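Local coordinates for protein cytochrome c552 (Thermochromatium tepidum, PDB 5ZE8) that carries five hemes c in one chain and probably transfers electrons at low potential in a thermophilic purple sulfur bacterium, at residues A316-Y328 against N338-F352. Numbering follows the deposited sequence.
Sequences APFRNLYLKLTAY and NAADHPSKDDPRAYF. With HEC (heme c), chain C.
Leu321 and Phe352 form an antiparallel hydrogen-bonded pair, with Leu321 N to Phe352 O and Phe352 N to Leu321 O both at 2.9 Å, and Leu323 N reaches Ala350 O beyond the non-hydrogen-bonded pair Tyr322–Tyr351. Asn338 adds its side chain to the ladder: its N donates to Leu325 O, OD1 accepts from Leu325 N at 2.8 Å, nearly straight at 179° but from above the amide carbonyl plane, and ND2 donates to Leu323 O at 3.0 Å and to Asp347 OD2. With an alanine here, Leu325 N and Leu323 O would probably lose these side-chain partners and Asp347 OD2 one donor, although the backbone bond to Leu325 O could remain. On one sheet face, a chi1 of 61° sets the Tyr322 ring against Pro343 and obliquely beside the His342 ring, centroids 4.7 Å apart; Pro343 CG meets Tyr322 CB at 3.8 Å. His342 also N-caps helix 343-346, its ND1 accepting from Ser344 N. On the other face, Leu321 CB packs on Phe352 CB at 3.9 Å. Arg319, just before the strand, donates from NH1 and NH2 to propionate oxygen O2A of heme c, and from NE to another heme. This is a pairing inside an antiparallel sheet, strand 320-328's partner being broken between 334-337 and 351-357 by a loop and short helix, in a beta domain abutting the heme-binding region.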
ATOM      1  N   ALA A 316      -5.095  -2.448  -2.411  1.00 13.58           N
ATOM      2  CA  ALA A 316      -6.501  -2.103  -2.520  1.00 14.11           C
ATOM      3  C   ALA A 316      -7.065  -2.494  -3.855  1.00 14.62           C
ATOM      4  O   ALA A 316      -6.407  -2.443  -4.899  1.00 15.20           O
ATOM      5  CB  ALA A 316      -6.680  -0.609  -2.283  1.00 16.90           C
ATOM      6  N   PRO A 317      -8.326  -2.970  -3.828  1.00 14.52           N
ATOM      7  CA  PRO A 317      -8.858  -3.609  -5.012  1.00 15.29           C
ATOM      8  C   PRO A 317      -9.129  -2.648  -6.148  1.00 16.42           C
ATOM      9  O   PRO A 317      -9.224  -3.083  -7.297  1.00 18.65           O
ATOM     10  CB  PRO A 317     -10.151  -4.251  -4.488  1.00 16.03           C
ATOM     11  CG  PRO A 317     -10.530  -3.413  -3.333  1.00 16.31           C
ATOM     12  CD  PRO A 317      -9.185  -3.221  -2.657  1.00 15.15           C
ATOM     13  N   PHE A 318      -9.116  -1.342  -5.814  1.00 15.67           N
ATOM     14  CA  PHE A 318      -9.457  -0.359  -6.827  1.00 16.19           C
ATOM     15  C   PHE A 318      -8.236   0.228  -7.560  1.00 13.32           C
ATOM     16  O   PHE A 318      -8.430   1.054  -8.435  1.00 13.74           O
ATOM     17  CB  PHE A 318     -10.281   0.767  -6.372  1.00 22.04           C
ATOM     18  CG  PHE A 318     -10.325   0.908  -4.938  1.00 22.31           C
ATOM     19  CD1 PHE A 318      -9.233   1.471  -4.265  1.00 28.13           C
ATOM     20  CD2 PHE A 318     -11.405   0.427  -4.251  1.00 26.09           C
ATOM     21  CE1 PHE A 318      -9.280   1.576  -2.870  1.00 28.68           C
ATOM     22  CE2 PHE A 318     -11.445   0.493  -2.834  1.00 29.49           C
ATOM     23  CZ  PHE A 318     -10.369   1.056  -2.152  1.00 31.22           C
ATOM     24  N   ARG A 319      -7.029  -0.178  -7.157  1.00 12.39           N
ATOM     25  CA  ARG A 319      -5.902   0.236  -7.889  1.00 11.23           C
ATOM     26  C   ARG A 319      -5.974  -0.319  -9.329  1.00 13.43           C
ATOM     27  O   ARG A 319      -6.352  -1.468  -9.581  1.00 12.56           O
ATOM     28  CB  ARG A 319      -4.614  -0.294  -7.270  1.00 10.77           C
ATOM     29  CG  ARG A 319      -4.324   0.050  -5.852  1.00 11.44           C
ATOM     30  CD  ARG A 319      -4.366   1.539  -5.622  1.00 11.68           C
ATOM     31  NE  ARG A 319      -3.771   1.898  -4.339  1.00 12.39           N
ATOM     32  CZ  ARG A 319      -4.316   2.642  -3.392  1.00 12.75           C
ATOM     33  NH1 ARG A 319      -3.622   2.889  -2.293  1.00 13.18           N
ATOM     34  NH2 ARG A 319      -5.590   3.092  -3.519  1.00 11.34           N
ATOM     35  N   ASN A 320      -5.536   0.521 -10.249  1.00 12.48           N
ATOM     36  CA  ASN A 320      -5.522   0.125 -11.645  1.00 12.62           C
ATOM     37  C   ASN A 320      -4.540   0.865 -12.494  1.00 11.38           C
ATOM     38  O   ASN A 320      -4.227   2.005 -12.221  1.00 13.09           O
ATOM     39  CB  ASN A 320      -6.931   0.231 -12.215  1.00 12.08           C
ATOM     40  CG  ASN A 320      -7.427   1.651 -12.287  1.00 13.31           C
ATOM     41  OD1 ASN A 320      -7.220   2.311 -13.301  1.00 13.96           O
ATOM     42  ND2 ASN A 320      -8.030   2.155 -11.181  1.00 13.69           N
ATOM     43  N   LEU A 321      -4.057   0.237 -13.545  1.00 13.05           N
ATOM     44  CA  LEU A 321      -3.249   0.918 -14.570  1.00 12.75           C
ATOM     45  C   LEU A 321      -3.923   0.845 -15.900  1.00 14.50           C
ATOM     46  O   LEU A 321      -4.782  -0.041 -16.169  1.00 13.53           O
ATOM     47  CB  LEU A 321      -1.922   0.216 -14.778  1.00 14.82           C
ATOM     48  CG  LEU A 321      -1.255  -0.558 -13.662  1.00 15.56           C
ATOM     49  CD1 LEU A 321      -0.018  -1.330 -14.116  1.00 18.20           C
ATOM     50  CD2 LEU A 321      -0.937   0.398 -12.544  1.00 15.17           C
ATOM     51  N   TYR A 322      -3.503   1.736 -16.789  1.00 14.28           N
ATOM     52  CA  TYR A 322      -3.925   1.580 -18.178  1.00 13.99           C
ATOM     53  C   TYR A 322      -2.858   2.104 -19.094  1.00 14.05           C
ATOM     54  O   TYR A 322      -2.149   2.998 -18.693  1.00 13.52           O
ATOM     55  CB  TYR A 322      -5.257   2.242 -18.462  1.00 14.35           C
ATOM     56  CG  TYR A 322      -5.434   3.716 -18.272  1.00 12.98           C
ATOM     57  CD1 TYR A 322      -5.021   4.620 -19.233  1.00 16.39           C
ATOM     58  CD2 TYR A 322      -5.990   4.265 -17.117  1.00 15.70           C
ATOM     59  CE1 TYR A 322      -5.197   5.988 -19.057  1.00 16.43           C
ATOM     60  CE2 TYR A 322      -6.222   5.621 -16.952  1.00 15.70           C
ATOM     61  CZ  TYR A 322      -5.772   6.493 -17.921  1.00 19.64           C
ATOM     62  OH  TYR A 322      -5.945   7.841 -17.749  1.00 20.43           O
ATOM     63  N   LEU A 323      -2.804   1.498 -20.308  1.00 14.01           N
ATOM     64  CA  LEU A 323      -1.864   1.836 -21.348  1.00 12.98           C
ATOM     65  C   LEU A 323      -2.584   2.697 -22.380  1.00 12.34           C
ATOM     66  O   LEU A 323      -3.622   2.330 -22.831  1.00 13.75           O
ATOM     67  CB  LEU A 323      -1.346   0.599 -22.031  1.00 15.57           C
ATOM     68  CG  LEU A 323      -0.676   0.825 -23.383  1.00 15.35           C
ATOM     69  CD1 LEU A 323       0.677   1.575 -23.171  1.00 16.67           C
ATOM     70  CD2 LEU A 323      -0.424  -0.477 -24.015  1.00 16.11           C
ATOM     71  N   LYS A 324      -2.016   3.837 -22.728  1.00 12.35           N
ATOM     72  CA  LYS A 324      -2.427   4.599 -23.913  1.00 14.07           C
ATOM     73  C   LYS A 324      -1.306   4.536 -24.943  1.00 13.78           C
ATOM     74  O   LYS A 324      -0.220   4.942 -24.655  1.00 15.93           O
ATOM     75  CB  LYS A 324      -2.675   6.016 -23.549  1.00 17.62           C
ATOM     76  CG  LYS A 324      -3.817   6.209 -22.614  1.00 22.13           C
ATOM     77  CD  LYS A 324      -5.185   6.062 -23.309  1.00 26.35           C
ATOM     78  CE  LYS A 324      -5.568   7.229 -24.216  1.00 30.26           C
ATOM     79  NZ  LYS A 324      -5.639   8.507 -23.516  1.00 34.81           N
ATOM     80  N   LEU A 325      -1.628   4.094 -26.131  1.00 12.22           N
ATOM     81  CA  LEU A 325      -0.705   4.011 -27.234  1.00 12.90           C
ATOM     82  C   LEU A 325      -1.304   4.810 -28.386  1.00 13.17           C
ATOM     83  O   LEU A 325      -2.437   4.582 -28.805  1.00 14.30           O
ATOM     84  CB  LEU A 325      -0.432   2.590 -27.714  1.00 13.64           C
ATOM     85  CG  LEU A 325       0.626   2.274 -28.764  1.00 14.45           C
ATOM     86  CD1 LEU A 325       1.983   2.653 -28.144  1.00 15.25           C
ATOM     87  CD2 LEU A 325       0.590   0.808 -29.172  1.00 15.19           C
ATOM     88  N   THR A 326      -0.506   5.745 -28.885  1.00 12.27           N
ATOM     89  CA  THR A 326      -1.062   6.762 -29.807  1.00 12.44           C
ATOM     90  C   THR A 326      -0.052   6.960 -30.933  1.00 13.82           C
ATOM     91  O   THR A 326       1.101   7.064 -30.696  1.00 14.23           O
ATOM     92  CB  THR A 326      -1.342   8.088 -29.108  1.00 13.44           C
ATOM     93  OG1 THR A 326      -2.137   7.935 -27.905  1.00 15.35           O
ATOM     94  CG2 THR A 326      -2.081   9.090 -30.018  1.00 13.81           C
ATOM     95  N   ALA A 327      -0.549   7.092 -32.179  1.00 13.35           N
ATOM     96  CA  ALA A 327       0.296   7.369 -33.338  1.00 14.38           C
ATOM     97  C   ALA A 327      -0.067   8.743 -33.868  1.00 14.89           C
ATOM     98  O   ALA A 327      -1.249   9.124 -33.914  1.00 15.89           O
ATOM     99  CB  ALA A 327       0.114   6.369 -34.425  1.00 15.29           C
ATOM    100  N   TYR A 328       0.951   9.526 -34.161  1.00 14.34           N
ATOM    101  CA  TYR A 328       0.756  10.955 -34.555  1.00 14.01           C
ATOM    102  C   TYR A 328       1.397  11.206 -35.941  1.00 15.29           C
ATOM    103  O   TYR A 328       2.411  10.566 -36.250  1.00 13.44           O
ATOM    104  CB  TYR A 328       1.472  11.905 -33.588  1.00 15.36           C
ATOM    105  CG  TYR A 328       0.969  11.793 -32.164  1.00 14.36           C
ATOM    106  CD1 TYR A 328       1.537  10.857 -31.291  1.00 15.94           C
ATOM    107  CD2 TYR A 328      -0.049  12.606 -31.679  1.00 17.50           C
ATOM    108  CE1 TYR A 328       1.064  10.763 -29.972  1.00 14.97           C
ATOM    109  CE2 TYR A 328      -0.498  12.528 -30.360  1.00 14.89           C
ATOM    110  CZ  TYR A 328       0.082  11.603 -29.541  1.00 17.49           C
ATOM    111  OH  TYR A 328      -0.386  11.563 -28.228  1.00 19.03           O
ATOM    112  N   ASN A 338      -5.104   3.330 -29.311  1.00 14.70           N
ATOM    113  CA  ASN A 338      -5.576   1.994 -28.922  1.00 16.04           C
ATOM    114  C   ASN A 338      -6.960   2.088 -28.297  1.00 17.41           C
ATOM    115  O   ASN A 338      -7.752   1.102 -28.376  1.00 20.60           O
ATOM    116  CB  ASN A 338      -4.604   1.299 -27.907  1.00 15.49           C
ATOM    117  CG  ASN A 338      -4.509   2.015 -26.576  1.00 15.23           C
ATOM    118  OD1 ASN A 338      -4.291   3.245 -26.516  1.00 15.88           O
ATOM    119  ND2 ASN A 338      -4.689   1.235 -25.445  1.00 13.98           N
ATOM    120  N   ALA A 339      -7.217   3.182 -27.634  1.00 18.20           N
ATOM    121  CA  ALA A 339      -8.373   3.385 -26.832  1.00 20.78           C
ATOM    122  C   ALA A 339      -8.712   4.791 -27.030  1.00 21.15           C
ATOM    123  O   ALA A 339      -7.910   5.714 -26.746  1.00 23.82           O
ATOM    124  CB  ALA A 339      -8.102   3.103 -25.355  1.00 20.77           C
ATOM    125  N   ALA A 340      -9.921   4.969 -27.569  1.00 26.70           N
ATOM    126  CA  ALA A 340     -10.424   6.277 -27.860  1.00 25.63           C
ATOM    127  C   ALA A 340     -10.538   7.064 -26.592  1.00 32.30           C
ATOM    128  O   ALA A 340      -9.979   8.153 -26.529  1.00 30.07           O
ATOM    129  CB  ALA A 340     -11.753   6.223 -28.587  1.00 26.59           C
ATOM    130  N   ASP A 341     -11.248   6.499 -25.609  1.00 31.48           N
ATOM    131  CA  ASP A 341     -11.361   7.045 -24.255  1.00 39.73           C
ATOM    132  C   ASP A 341     -10.608   6.067 -23.272  1.00 28.57           C
ATOM    133  O   ASP A 341      -9.385   5.884 -23.389  1.00 37.52           O
ATOM    134  CB  ASP A 341     -12.839   7.170 -23.822  1.00 45.87           C
ATOM    135  CG  ASP A 341     -13.728   7.884 -24.830  1.00 62.20           C
ATOM    136  OD1 ASP A 341     -13.447   7.816 -26.052  1.00 76.61           O
ATOM    137  OD2 ASP A 341     -14.759   8.474 -24.399  1.00 65.41           O
ATOM    138  N   HIS A 342     -11.315   5.537 -22.277  1.00 27.63           N
ATOM    139  CA  HIS A 342     -10.655   4.732 -21.183  1.00 23.34           C
ATOM    140  C   HIS A 342     -10.524   3.307 -21.678  1.00 22.40           C
ATOM    141  O   HIS A 342     -11.537   2.721 -22.142  1.00 20.83           O
ATOM    142  CB  HIS A 342     -11.466   4.785 -19.916  1.00 22.49           C
ATOM    143  CG  HIS A 342     -10.718   4.369 -18.686  1.00 23.41           C
ATOM    144  ND1 HIS A 342     -10.417   3.057 -18.411  1.00 26.86           N
ATOM    145  CD2 HIS A 342     -10.272   5.094 -17.633  1.00 23.09           C
ATOM    146  CE1 HIS A 342      -9.781   2.988 -17.254  1.00 24.41           C
ATOM    147  NE2 HIS A 342      -9.643   4.215 -16.775  1.00 24.16           N
ATOM    148  N   PRO A 343      -9.340   2.708 -21.558  1.00 18.62           N
ATOM    149  CA  PRO A 343      -9.128   1.365 -21.968  1.00 18.53           C
ATOM    150  C   PRO A 343     -10.027   0.356 -21.330  1.00 16.39           C
ATOM    151  O   PRO A 343     -10.282  -0.653 -21.933  1.00 16.38           O
ATOM    152  CB  PRO A 343      -7.636   1.113 -21.662  1.00 17.52           C
ATOM    153  CG  PRO A 343      -7.063   2.508 -21.769  1.00 19.88           C
ATOM    154  CD  PRO A 343      -8.070   3.337 -21.125  1.00 20.71           C
ATOM    155  N   SER A 344     -10.525   0.603 -20.110  1.00 15.16           N
ATOM    156  CA  SER A 344     -11.480  -0.355 -19.537  1.00 17.26           C
ATOM    157  C   SER A 344     -12.653  -0.675 -20.444  1.00 18.75           C
ATOM    158  O   SER A 344     -13.175  -1.768 -20.432  1.00 21.92           O
ATOM    159  CB  SER A 344     -11.979   0.117 -18.172  1.00 18.83           C
ATOM    160  OG  SER A 344     -12.782   1.277 -18.217  1.00 20.69           O
ATOM    161  N   LYS A 345     -13.082   0.339 -21.157  1.00 20.25           N
ATOM    162  CA  LYS A 345     -14.180   0.249 -22.159  1.00 20.14           C
ATOM    163  C   LYS A 345     -13.718   0.080 -23.576  1.00 18.60           C
ATOM    164  O   LYS A 345     -14.392  -0.552 -24.370  1.00 21.35           O
ATOM    165  CB  LYS A 345     -14.975   1.518 -22.096  1.00 24.05           C
ATOM    166  CG  LYS A 345     -15.671   1.775 -20.739  1.00 28.68           C
ATOM    167  CD  LYS A 345     -16.693   2.868 -20.766  1.00 32.90           C
ATOM    168  CE  LYS A 345     -17.306   2.935 -19.379  1.00 36.58           C
ATOM    169  NZ  LYS A 345     -18.327   3.996 -19.386  1.00 39.57           N
ATOM    170  N   ASP A 346     -12.620   0.697 -23.944  1.00 18.43           N
ATOM    171  CA  ASP A 346     -12.175   0.648 -25.342  1.00 19.12           C
ATOM    172  C   ASP A 346     -11.067  -0.276 -25.723  1.00 17.80           C
ATOM    173  O   ASP A 346     -10.932  -0.549 -26.883  1.00 18.93           O
ATOM    174  CB  ASP A 346     -11.779   2.046 -25.752  1.00 20.04           C
ATOM    175  CG  ASP A 346     -12.968   2.992 -25.807  1.00 23.76           C
ATOM    176  OD1 ASP A 346     -14.125   2.567 -25.843  1.00 19.32           O
ATOM    177  OD2 ASP A 346     -12.709   4.203 -25.876  1.00 31.15           O
ATOM    178  N   ASP A 347     -10.253  -0.797 -24.772  1.00 15.59           N
ATOM    179  CA  ASP A 347      -9.195  -1.721 -25.094  1.00 16.13           C
ATOM    180  C   ASP A 347      -8.859  -2.551 -23.839  1.00 16.03           C
ATOM    181  O   ASP A 347      -7.880  -2.260 -23.137  1.00 15.21           O
ATOM    182  CB  ASP A 347      -7.967  -0.941 -25.537  1.00 17.29           C
ATOM    183  CG  ASP A 347      -6.846  -1.819 -26.015  1.00 18.44           C
ATOM    184  OD1 ASP A 347      -7.036  -3.017 -26.335  1.00 23.97           O
ATOM    185  OD2 ASP A 347      -5.674  -1.338 -26.097  1.00 17.75           O
ATOM    186  N   PRO A 348      -9.711  -3.513 -23.485  1.00 17.11           N
ATOM    187  CA  PRO A 348      -9.530  -4.177 -22.173  1.00 15.46           C
ATOM    188  C   PRO A 348      -8.206  -4.852 -21.883  1.00 14.69           C
ATOM    189  O   PRO A 348      -7.823  -4.899 -20.677  1.00 15.92           O
ATOM    190  CB  PRO A 348     -10.714  -5.162 -22.128  1.00 18.10           C
ATOM    191  CG  PRO A 348     -11.762  -4.438 -22.986  1.00 18.06           C
ATOM    192  CD  PRO A 348     -11.011  -3.870 -24.104  1.00 17.85           C
ATOM    193  N   ARG A 349      -7.443  -5.234 -22.896  1.00 15.95           N
ATOM    194  CA  ARG A 349      -6.139  -5.793 -22.702  1.00 17.35           C
ATOM    195  C   ARG A 349      -5.194  -4.722 -22.197  1.00 17.33           C
ATOM    196  O   ARG A 349      -4.166  -5.135 -21.623  1.00 19.00           O
ATOM    197  CB  ARG A 349      -5.573  -6.423 -23.988  1.00 24.78           C
ATOM    198  CG  ARG A 349      -6.402  -7.629 -24.420  1.00 35.58           C
ATOM    199  CD  ARG A 349      -6.480  -7.904 -25.942  1.00 44.95           C
ATOM    200  NE  ARG A 349      -7.817  -8.457 -26.299  1.00 54.39           N
ATOM    201  CZ  ARG A 349      -8.149  -9.116 -27.421  1.00 61.22           C
ATOM    202  NH1 ARG A 349      -7.267  -9.349 -28.405  1.00 65.06           N
ATOM    203  NH2 ARG A 349      -9.405  -9.542 -27.556  1.00 58.86           N
ATOM    204  N   ALA A 350      -5.514  -3.451 -22.394  1.00 14.27           N
ATOM    205  CA  ALA A 350      -4.692  -2.359 -21.932  1.00 16.44           C
ATOM    206  C   ALA A 350      -5.174  -1.784 -20.563  1.00 14.57           C
ATOM    207  O   ALA A 350      -4.742  -0.710 -20.183  1.00 14.97           O
ATOM    208  CB  ALA A 350      -4.613  -1.263 -23.020  1.00 18.78           C
ATOM    209  N   TYR A 351      -6.113  -2.484 -19.862  1.00 13.11           N
ATOM    210  CA  TYR A 351      -6.585  -2.103 -18.547  1.00 12.82           C
ATOM    211  C   TYR A 351      -6.158  -3.212 -17.580  1.00 12.40           C
ATOM    212  O   TYR A 351      -6.465  -4.383 -17.782  1.00 14.77           O
ATOM    213  CB  TYR A 351      -8.083  -1.922 -18.575  1.00 13.35           C
ATOM    214  CG  TYR A 351      -8.666  -1.432 -17.287  1.00 12.95           C
ATOM    215  CD1 TYR A 351      -8.190  -0.301 -16.639  1.00 13.58           C
ATOM    216  CD2 TYR A 351      -9.733  -2.124 -16.698  1.00 13.63           C
ATOM    217  CE1 TYR A 351      -8.759   0.150 -15.481  1.00 14.70           C
ATOM    218  CE2 TYR A 351     -10.289  -1.643 -15.537  1.00 14.63           C
ATOM    219  CZ  TYR A 351      -9.768  -0.516 -14.909  1.00 14.07           C
ATOM    220  OH  TYR A 351     -10.334  -0.051 -13.716  1.00 16.68           O
ATOM    221  N   PHE A 352      -5.381  -2.832 -16.572  1.00 12.20           N
ATOM    222  CA  PHE A 352      -4.732  -3.753 -15.669  1.00 12.72           C
ATOM    223  C   PHE A 352      -5.362  -3.513 -14.304  1.00 11.69           C
ATOM    224  O   PHE A 352      -5.105  -2.519 -13.584  1.00 12.27           O
ATOM    225  CB  PHE A 352      -3.242  -3.402 -15.594  1.00 13.38           C
ATOM    226  CG  PHE A 352      -2.521  -3.490 -16.915  1.00 13.66           C
ATOM    227  CD1 PHE A 352      -2.544  -2.432 -17.783  1.00 17.67           C
ATOM    228  CD2 PHE A 352      -1.886  -4.637 -17.286  1.00 16.74           C
ATOM    229  CE1 PHE A 352      -1.887  -2.481 -19.011  1.00 15.02           C
ATOM    230  CE2 PHE A 352      -1.217  -4.707 -18.532  1.00 17.40           C
ATOM    231  CZ  PHE A 352      -1.236  -3.645 -19.352  1.00 18.32           C
TER
HETATM  232 FE   HEC C 502      -8.048  -0.376   4.300  1.00 10.52          FE
HETATM  233  CHA HEC C 502      -6.084   1.128   1.898  1.00 11.37           C
HETATM  234  CHB HEC C 502     -10.648   1.592   3.350  1.00 12.99           C
HETATM  235  CHC HEC C 502     -10.076  -2.034   6.383  1.00 11.43           C
HETATM  236  CHD HEC C 502      -5.467  -2.350   5.246  1.00  9.89           C
HETATM  237  NA  HEC C 502      -8.375   1.016   2.948  1.00 12.34           N
HETATM  238  C1A HEC C 502      -7.409   1.538   2.029  1.00 11.29           C
HETATM  239  C2A HEC C 502      -8.033   2.421   1.081  1.00 13.49           C
HETATM  240  C3A HEC C 502      -9.306   2.534   1.455  1.00 13.49           C
HETATM  241  C4A HEC C 502      -9.507   1.670   2.574  1.00 12.71           C
HETATM  242  CMA HEC C 502     -10.390   3.332   0.802  1.00 14.14           C
HETATM  243  CAA HEC C 502      -7.355   3.203   0.021  1.00 12.08           C
HETATM  244  CBA HEC C 502      -6.713   4.447   0.695  1.00 11.47           C
HETATM  245  CGA HEC C 502      -5.922   5.379  -0.167  1.00 11.50           C
HETATM  246  O1A HEC C 502      -5.435   6.492   0.259  1.00 12.95           O
HETATM  247  O2A HEC C 502      -5.676   5.112  -1.388  1.00 12.93           O
HETATM  248  NB  HEC C 502     -10.008  -0.157   4.820  1.00 10.91           N
HETATM  249  C1B HEC C 502     -10.872   0.732   4.381  1.00 12.94           C
HETATM  250  C2B HEC C 502     -12.086   0.610   5.125  1.00 12.31           C
HETATM  251  C3B HEC C 502     -12.022  -0.450   5.966  1.00 12.73           C
HETATM  252  C4B HEC C 502     -10.642  -0.965   5.732  1.00 12.98           C
HETATM  253  CMB HEC C 502     -13.262   1.502   4.901  1.00 13.65           C
HETATM  254  CAB HEC C 502     -12.997  -1.049   6.884  1.00 13.10           C
HETATM  255  CBB HEC C 502     -14.311  -1.229   6.387  1.00 13.39           C
HETATM  256  NC  HEC C 502      -7.824  -1.901   5.546  1.00 11.39           N
HETATM  257  C1C HEC C 502      -8.807  -2.549   6.330  1.00 10.03           C
HETATM  258  C2C HEC C 502      -8.276  -3.648   7.057  1.00  9.80           C
HETATM  259  C3C HEC C 502      -6.930  -3.699   6.780  1.00  9.94           C
HETATM  260  C4C HEC C 502      -6.684  -2.596   5.850  1.00  9.06           C
HETATM  261  CMC HEC C 502      -9.034  -4.497   8.011  1.00  9.38           C
HETATM  262  CAC HEC C 502      -5.913  -4.643   7.281  1.00 10.04           C
HETATM  263  CBC HEC C 502      -6.215  -6.018   7.084  1.00 11.67           C
HETATM  264  ND  HEC C 502      -6.180  -0.521   3.754  1.00 10.35           N
HETATM  265  C1D HEC C 502      -5.228  -1.350   4.253  1.00 10.18           C
HETATM  266  C2D HEC C 502      -3.964  -1.205   3.578  1.00 11.62           C
HETATM  267  C3D HEC C 502      -4.145  -0.302   2.616  1.00 11.32           C
HETATM  268  C4D HEC C 502      -5.543   0.133   2.724  1.00 12.31           C
HETATM  269  CMD HEC C 502      -2.739  -2.004   3.871  1.00 11.37           C
HETATM  270  CAD HEC C 502      -3.097   0.229   1.628  1.00 11.41           C
HETATM  271  CBD HEC C 502      -3.273  -0.603   0.402  1.00 12.16           C
HETATM  272  CGD HEC C 502      -2.367  -0.186  -0.759  1.00 11.75           C
HETATM  273  O1D HEC C 502      -1.449   0.577  -0.631  1.00 12.67           O
HETATM  274  O2D HEC C 502      -2.631  -0.616  -1.933  1.00 12.67           O
HETATM  275  O   HOH W   1      -8.475   4.571 -14.342  1.00 19.12           O
HETATM  276  O   HOH W   2      -7.493   9.466 -25.488  1.00 34.92           O
HETATM  277  O   HOH W   3      -4.238   6.217 -26.857  1.00 25.18           O